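Local coordinates for protein diol-dehydratase (Roseburia inulinivorans, PDB 5I2A) that probably acts as a B12-independent glycyl radical lyase that dehydrates 1,2-propanediol, at residues L146-F154 with Y470-I478. Residues are numbered along the deposited sequence; the frame is centred on the assembly and turned at random.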
loop_
_atom_site.group_PDB
_atom_site.type_symbol
_atom_site.label_atom_id
_atom_site.label_comp_id
_atom_site.label_asym_id
_atom_site.label_seq_id
_atom_site.Cartn_x
_atom_site.Cartn_y
_atom_site.Cartn_z
ATOM N N LEU A 146 14.321 -17.591 5.348
ATOM C CA LEU A 146 13.844 -18.808 4.709
ATOM C C LEU A 146 14.707 -19.999 5.141
ATOM O O LEU A 146 14.196 -21.095 5.347
ATOM C CB LEU A 146 13.835 -18.660 3.181
ATOM C CG LEU A 146 12.901 -17.572 2.624
ATOM C CD1 LEU A 146 13.064 -17.406 1.105
ATOM C CD2 LEU A 146 11.460 -17.886 2.973
ATOM N N ARG A 147 16.009 -19.768 5.285
ATOM C CA ARG A 147 16.932 -20.820 5.694
ATOM C C ARG A 147 16.618 -21.282 7.116
ATOM O O ARG A 147 16.579 -22.477 7.394
ATOM C CB ARG A 147 18.392 -20.351 5.601
ATOM C CG ARG A 147 19.402 -21.427 5.983
ATOM C CD ARG A 147 20.844 -20.942 5.833
ATOM N NE ARG A 147 21.114 -19.854 6.760
ATOM C CZ ARG A 147 22.191 -19.072 6.729
ATOM N NH1 ARG A 147 23.126 -19.250 5.806
ATOM N NH2 ARG A 147 22.325 -18.101 7.620
ATOM N N ALA A 148 16.381 -20.328 8.008
ATOM C CA ALA A 148 16.064 -20.658 9.395
ATOM C C ALA A 148 14.802 -21.527 9.479
ATOM O O ALA A 148 14.727 -22.466 10.273
ATOM C CB ALA A 148 15.901 -19.382 10.216
ATOM N N MET A 149 13.825 -21.232 8.634
ATOM C CA MET A 149 12.571 -21.973 8.661
ATOM C C MET A 149 12.767 -23.362 8.081
ATOM O O MET A 149 12.197 -24.329 8.572
ATOM C CB MET A 149 11.484 -21.213 7.904
ATOM C CG MET A 149 11.057 -19.925 8.623
ATOM S SD MET A 149 9.866 -18.969 7.664
ATOM C CE MET A 149 10.852 -18.355 6.364
ATOM N N LYS A 150 13.603 -23.451 7.049
ATOM C CA LYS A 150 13.899 -24.727 6.402
ATOM C C LYS A 150 14.567 -25.678 7.402
ATOM O O LYS A 150 14.342 -26.880 7.380
ATOM C CB LYS A 150 14.785 -24.497 5.171
ATOM C CG LYS A 150 15.200 -25.752 4.413
ATOM C CD LYS A 150 15.987 -25.383 3.148
ATOM C CE LYS A 150 17.280 -26.182 3.012
ATOM N NZ LYS A 150 17.053 -27.659 3.033
ATOM N N HIS A 151 15.346 -25.115 8.312
ATOM C CA HIS A 151 15.995 -25.906 9.344
ATOM C C HIS A 151 15.234 -25.878 10.673
ATOM O O HIS A 151 15.781 -26.214 11.730
ATOM C CB HIS A 151 17.434 -25.425 9.518
ATOM C CG HIS A 151 18.305 -25.750 8.344
ATOM N ND1 HIS A 151 18.968 -26.954 8.223
ATOM C CD2 HIS A 151 18.590 -25.048 7.221
ATOM C CE1 HIS A 151 19.641 -26.970 7.085
ATOM N NE2 HIS A 151 19.435 -25.822 6.461
ATOM N N ASN A 152 13.967 -25.475 10.597
ATOM C CA ASN A 152 13.030 -25.614 11.711
ATOM C C ASN A 152 13.440 -24.925 13.018
ATOM O O ASN A 152 13.194 -25.453 14.101
ATOM C CB ASN A 152 12.784 -27.100 11.983
ATOM C CG ASN A 152 12.267 -27.825 10.762
ATOM O OD1 ASN A 152 11.389 -27.330 10.070
ATOM N ND2 ASN A 152 12.827 -28.989 10.480
ATOM N N PHE A 153 14.053 -23.750 12.923
ATOM C CA PHE A 153 14.286 -22.953 14.126
ATOM C C PHE A 153 12.965 -22.422 14.663
ATOM O O PHE A 153 12.780 -22.336 15.871
ATOM C CB PHE A 153 15.262 -21.805 13.852
ATOM C CG PHE A 153 16.677 -22.266 13.730
ATOM C CD1 PHE A 153 17.467 -22.394 14.851
ATOM C CD2 PHE A 153 17.197 -22.626 12.504
ATOM C CE1 PHE A 153 18.757 -22.852 14.745
ATOM C CE2 PHE A 153 18.497 -23.078 12.386
ATOM C CZ PHE A 153 19.275 -23.196 13.498
ATOM N N PHE A 154 12.061 -22.071 13.747
ATOM C CA PHE A 154 10.751 -21.543 14.093
ATOM C C PHE A 154 9.787 -21.749 12.924
ATOM O O PHE A 154 10.215 -21.962 11.798
ATOM C CB PHE A 154 10.835 -20.041 14.459
ATOM C CG PHE A 154 11.397 -19.174 13.355
ATOM C CD1 PHE A 154 10.575 -18.690 12.345
ATOM C CD2 PHE A 154 12.743 -18.854 13.325
ATOM C CE1 PHE A 154 11.083 -17.899 11.325
ATOM C CE2 PHE A 154 13.264 -18.061 12.299
ATOM C CZ PHE A 154 12.440 -17.592 11.297
ATOM N N TYR A 470 25.933 -25.768 12.076
ATOM C CA TYR A 470 25.696 -26.662 10.951
ATOM C C TYR A 470 24.511 -27.570 11.228
ATOM O O TYR A 470 24.241 -27.948 12.372
ATOM C CB TYR A 470 26.934 -27.506 10.638
ATOM C CG TYR A 470 28.008 -26.737 9.902
ATOM C CD1 TYR A 470 28.851 -25.877 10.583
ATOM C CD2 TYR A 470 28.160 -26.858 8.524
ATOM C CE1 TYR A 470 29.827 -25.156 9.916
ATOM C CE2 TYR A 470 29.134 -26.144 7.846
ATOM C CZ TYR A 470 29.963 -25.298 8.550
ATOM O OH TYR A 470 30.931 -24.583 7.901
ATOM N N ASP A 471 23.802 -27.915 10.170
ATOM C CA ASP A 471 22.689 -28.834 10.277
ATOM C C ASP A 471 22.784 -29.779 9.096
ATOM O O ASP A 471 22.740 -29.347 7.946
ATOM C CB ASP A 471 21.354 -28.087 10.290
ATOM C CG ASP A 471 20.178 -28.985 10.622
ATOM O OD1 ASP A 471 20.334 -29.873 11.477
ATOM O OD2 ASP A 471 19.100 -28.804 10.025
ATOM N N ASN A 472 22.959 -31.060 9.385
ATOM C CA ASN A 472 23.082 -32.061 8.337
ATOM C C ASN A 472 24.081 -31.686 7.245
ATOM O O ASN A 472 23.796 -31.822 6.058
ATOM C CB ASN A 472 21.717 -32.332 7.707
ATOM C CG ASN A 472 21.486 -33.802 7.466
ATOM O OD1 ASN A 472 21.985 -34.643 8.219
ATOM N ND2 ASN A 472 20.778 -34.128 6.382
ATOM N N GLY A 473 25.243 -31.184 7.651
ATOM C CA GLY A 473 26.308 -30.884 6.713
ATOM C C GLY A 473 26.300 -29.504 6.077
ATOM O O GLY A 473 27.281 -29.112 5.466
ATOM N N GLU A 474 25.206 -28.764 6.197
ATOM C CA GLU A 474 25.189 -27.406 5.652
ATOM C C GLU A 474 25.093 -26.329 6.730
ATOM O O GLU A 474 24.619 -26.576 7.836
ATOM C CB GLU A 474 24.046 -27.251 4.651
ATOM C CG GLU A 474 22.854 -28.145 4.904
ATOM C CD GLU A 474 21.933 -28.243 3.696
ATOM O OE1 GLU A 474 20.951 -29.016 3.752
ATOM O OE2 GLU A 474 22.193 -27.545 2.691
ATOM N N ILE A 475 25.565 -25.135 6.397
ATOM C CA ILE A 475 25.431 -23.988 7.282
ATOM C C ILE A 475 23.950 -23.674 7.484
ATOM O O ILE A 475 23.206 -23.526 6.516
ATOM C CB ILE A 475 26.169 -22.758 6.726
ATOM C CG1 ILE A 475 27.681 -23.006 6.749
ATOM C CG2 ILE A 475 25.845 -21.510 7.550
ATOM C CD1 ILE A 475 28.514 -21.763 6.534
ATOM N N ALA A 476 23.521 -23.614 8.741
ATOM C CA ALA A 476 22.107 -23.407 9.047
ATOM C C ALA A 476 21.889 -22.230 9.990
ATOM O O ALA A 476 20.755 -21.842 10.242
ATOM C CB ALA A 476 21.514 -24.657 9.650
ATOM N N SER A 477 22.983 -21.695 10.523
ATOM C CA SER A 477 22.945 -20.599 11.485
ATOM C C SER A 477 24.337 -19.980 11.577
ATOM O O SER A 477 25.232 -20.364 10.826
ATOM C CB SER A 477 22.477 -21.095 12.859
ATOM O OG SER A 477 22.228 -20.014 13.732
ATOM N N ILE A 478 24.523 -19.021 12.477
ATOM C CA ILE A 478 25.845 -18.430 12.682
ATOM C C ILE A 478 26.819 -19.436 13.294
ATOM O O ILE A 478 26.403 -20.394 13.949
ATOM C CB ILE A 478 25.793 -17.186 13.588
ATOM C CG1 ILE A 478 25.061 -17.501 14.890
ATOM C CG2 ILE A 478 25.112 -16.045 12.876
ATOM C CD1 ILE A 478 25.100 -16.377 15.905
#
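His151 donates a hydrogen bond from ND1 to OD2 of Asp471, 2.6 Å long and nearly straight (172°). The bond lies in the imidazole plane, on the anti lone pair of OD2, with the carboxylate turned 69° from the ring. Asp471 holds CG anti to its own N (chi1 -171°), bringing the carboxylate to the ring edge. Over one ring face sits the Ala476 methyl, a CH-pi contact with CB 3.6 Å from the centroid. Lys150 NZ stays 4.2 Å from Glu474 OE1, too far for a salt bridge. Arg147 runs extended to CD, 3.6 Å from Ile475 O; the bend at chi3 then swings NH1 to 3.9 Å from Ile475 CG2. Phe153 CZ lies 3.9 Å from Ser477 CB; Ser477 OG hydrogen-bonds to Gln499 OE1. With an alanine at His151, Asp471 OD2 would probably lose this donor and the Ala476 methyl the ring face it packs on. The contact joins the Schellman-capped end of helix 143-150 to the type I' hairpin 470-475. Arg460 NH1 hydrogen-bonds to His151 O and makes a long, weak ion pair with Asp471 OD2. The ND1 bond and Ala476 methyl probably hold the ring's rotation; Asp471 may favour a protonated imidazole, tempered perhaps by Arg460.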